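Local atomic coordinates of polyhedrin (Orgyia pseudotsugata cypovirus 5, PDB entry 5A8U), a protein that forms the bulk of the crystalline occlusion bodies (polyhedra) that shield virus particles from the environment until insect larvae ingest them. Residues Ser28-Val34 with Val45-Thr51. Coordinates in Å, arbitrary orientation, origin at the centre of the assembly. Residues are numbered along the deposited sequence.
Sequences SGINVTV and VYNWQGT
Strand portions 30-34 and 45-50 pair within the antiparallel beta hairpin of strands 30-37 and 43-50, inside a larger antiparallel sheet between strands 109-115 and 223-227; their axes approach to 4.7 Å, their directions at 162°. Backbones are regular beta except at Gly50, nearly fully extended (phi/psi -170°/178°). Ile30-Gly50, Val32-Trp48 and Val34-Tyr46 are hydrogen-bonded pairs, the central one closed by Val32 N to Trp48 O (3.0 Å) and Trp48 N to Val32 O (2.8 Å); Asn31-Gln49 and Thr33-Asn47 are non-hydrogen-bonded pairs. Trp48, Val34 and Ile30 lose most area. With chi1 m and chi2 near -101°, the Trp48 indole reaches diagonally to Val34 (chi1 t), CZ3 lying 3.7 Å from Val34 CG2. Ile30, whose N donates to Gly50 O (2.9 Å, 173°), lies on the same face and, with Val32 and Trp48, touches Ile54 of strand 53-58; Phe192 meets the indole edge-to-face. On the opposite face, beneath helix 230-241, Asn47 (chi1 t) spans the ladder: its OD1 accepts from Arg241, while its ND2 donates to both Asn31 OD1 and Thr33 OG1, each 3.1 Å away.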
loop_
_atom_site.group_PDB
_atom_site.type_symbol
_atom_site.label_atom_id
_atom_site.label_comp_id
_atom_site.label_asym_id
_atom_site.label_seq_id
_atom_site.Cartn_x
_atom_site.Cartn_y
_atom_site.Cartn_z
ATOM N N SER A 28 -13.741 -11.084 14.122
ATOM C CA SER A 28 -14.680 -10.062 13.659
ATOM C C SER A 28 -13.889 -8.896 13.088
ATOM O O SER A 28 -12.657 -8.878 13.143
ATOM C CB SER A 28 -15.542 -9.560 14.819
ATOM O OG SER A 28 -14.747 -8.887 15.783
ATOM N N GLY A 29 -14.595 -7.918 12.542
ATOM C CA GLY A 29 -13.935 -6.768 11.965
ATOM C C GLY A 29 -13.866 -5.557 12.871
ATOM O O GLY A 29 -14.780 -5.291 13.648
ATOM N N ILE A 30 -12.757 -4.828 12.776
ATOM C CA ILE A 30 -12.651 -3.489 13.336
ATOM C C ILE A 30 -12.579 -2.559 12.130
ATOM O O ILE A 30 -12.001 -2.922 11.103
ATOM C CB ILE A 30 -11.391 -3.319 14.253
ATOM C CG1 ILE A 30 -10.109 -3.778 13.555
ATOM C CG2 ILE A 30 -11.569 -4.079 15.585
ATOM C CD1 ILE A 30 -8.814 -3.354 14.302
ATOM N N ASN A 31 -13.208 -1.392 12.239
ATOM C CA ASN A 31 -13.286 -0.448 11.125
ATOM C C ASN A 31 -12.691 0.882 11.525
ATOM O O ASN A 31 -12.908 1.366 12.629
ATOM C CB ASN A 31 -14.731 -0.229 10.686
ATOM C CG ASN A 31 -15.245 -1.333 9.797
ATOM O OD1 ASN A 31 -15.231 -1.222 8.576
ATOM N ND2 ASN A 31 -15.701 -2.420 10.413
ATOM N N VAL A 32 -11.937 1.468 10.613
ATOM C CA VAL A 32 -11.443 2.820 10.777
ATOM C C VAL A 32 -11.888 3.569 9.538
ATOM O O VAL A 32 -11.663 3.113 8.418
ATOM C CB VAL A 32 -9.915 2.845 10.903
ATOM C CG1 VAL A 32 -9.421 4.276 11.021
ATOM C CG2 VAL A 32 -9.505 2.031 12.143
ATOM N N THR A 33 -12.562 4.697 9.741
ATOM C CA THR A 33 -13.034 5.507 8.636
ATOM C C THR A 33 -12.483 6.923 8.790
ATOM O O THR A 33 -12.498 7.515 9.880
ATOM C CB THR A 33 -14.568 5.524 8.553
ATOM O OG1 THR A 33 -15.044 4.173 8.531
ATOM C CG2 THR A 33 -15.052 6.226 7.263
ATOM N N VAL A 34 -11.927 7.430 7.703
ATOM C CA VAL A 34 -11.559 8.832 7.645
ATOM C C VAL A 34 -12.539 9.515 6.718
ATOM O O VAL A 34 -12.714 9.101 5.566
ATOM C CB VAL A 34 -10.135 9.016 7.102
ATOM C CG1 VAL A 34 -9.896 10.474 6.614
ATOM C CG2 VAL A 34 -9.138 8.595 8.150
ATOM N N VAL A 45 -14.620 9.637 1.644
ATOM C CA VAL A 45 -14.578 8.561 2.624
ATOM C C VAL A 45 -13.470 7.573 2.295
ATOM O O VAL A 45 -13.320 7.148 1.149
ATOM C CB VAL A 45 -15.906 7.785 2.605
ATOM C CG1 VAL A 45 -15.876 6.577 3.583
ATOM C CG2 VAL A 45 -17.083 8.750 2.904
ATOM N N TYR A 46 -12.702 7.213 3.313
ATOM C CA TYR A 46 -11.791 6.081 3.244
ATOM C C TYR A 46 -12.098 5.191 4.428
ATOM O O TYR A 46 -12.108 5.659 5.565
ATOM C CB TYR A 46 -10.338 6.555 3.362
ATOM C CG TYR A 46 -9.853 7.377 2.187
ATOM C CD1 TYR A 46 -9.335 6.755 1.051
ATOM C CD2 TYR A 46 -9.926 8.765 2.211
ATOM C CE1 TYR A 46 -8.892 7.516 -0.034
ATOM C CE2 TYR A 46 -9.491 9.520 1.147
ATOM C CZ TYR A 46 -8.991 8.891 0.024
ATOM O OH TYR A 46 -8.543 9.642 -1.042
ATOM N N ASN A 47 -12.358 3.913 4.159
ATOM C CA ASN A 47 -12.710 2.929 5.177
ATOM C C ASN A 47 -11.775 1.715 5.127
ATOM O O ASN A 47 -11.723 1.001 4.131
ATOM C CB ASN A 47 -14.190 2.523 5.037
ATOM C CG ASN A 47 -14.553 1.292 5.864
ATOM O OD1 ASN A 47 -14.864 0.241 5.314
ATOM N ND2 ASN A 47 -14.491 1.417 7.190
ATOM N N TRP A 48 -11.006 1.532 6.196
ATOM C CA TRP A 48 -10.125 0.367 6.367
ATOM C C TRP A 48 -10.756 -0.656 7.325
ATOM O O TRP A 48 -11.431 -0.282 8.280
ATOM C CB TRP A 48 -8.789 0.799 6.962
ATOM C CG TRP A 48 -7.909 1.691 6.131
ATOM C CD1 TRP A 48 -6.814 1.317 5.400
ATOM C CD2 TRP A 48 -7.988 3.121 6.029
ATOM N NE1 TRP A 48 -6.226 2.425 4.826
ATOM C CE2 TRP A 48 -6.935 3.540 5.191
ATOM C CE3 TRP A 48 -8.863 4.081 6.544
ATOM C CZ2 TRP A 48 -6.732 4.884 4.866
ATOM C CZ3 TRP A 48 -8.655 5.416 6.224
ATOM C CH2 TRP A 48 -7.600 5.803 5.395
ATOM N N GLN A 49 -10.518 -1.947 7.083
ATOM C CA GLN A 49 -10.994 -2.989 7.982
ATOM C C GLN A 49 -9.821 -3.888 8.342
ATOM O O GLN A 49 -8.837 -3.958 7.606
ATOM C CB GLN A 49 -12.057 -3.855 7.299
ATOM C CG GLN A 49 -13.251 -3.117 6.760
ATOM C CD GLN A 49 -14.218 -4.048 6.055
ATOM O OE1 GLN A 49 -14.720 -5.012 6.654
ATOM N NE2 GLN A 49 -14.473 -3.778 4.771
ATOM N N GLY A 50 -9.921 -4.581 9.469
ATOM C CA GLY A 50 -8.882 -5.523 9.861
ATOM C C GLY A 50 -9.364 -6.335 11.048
ATOM O O GLY A 50 -10.457 -6.116 11.540
ATOM N N THR A 51 -8.550 -7.278 11.503
ATOM C CA THR A 51 -8.945 -8.137 12.604
ATOM C C THR A 51 -8.190 -7.781 13.883
ATOM O O THR A 51 -8.805 -7.600 14.920
ATOM C CB THR A 51 -8.693 -9.596 12.249
ATOM O OG1 THR A 51 -7.394 -9.710 11.641
ATOM C CG2 THR A 51 -9.757 -10.079 11.278
#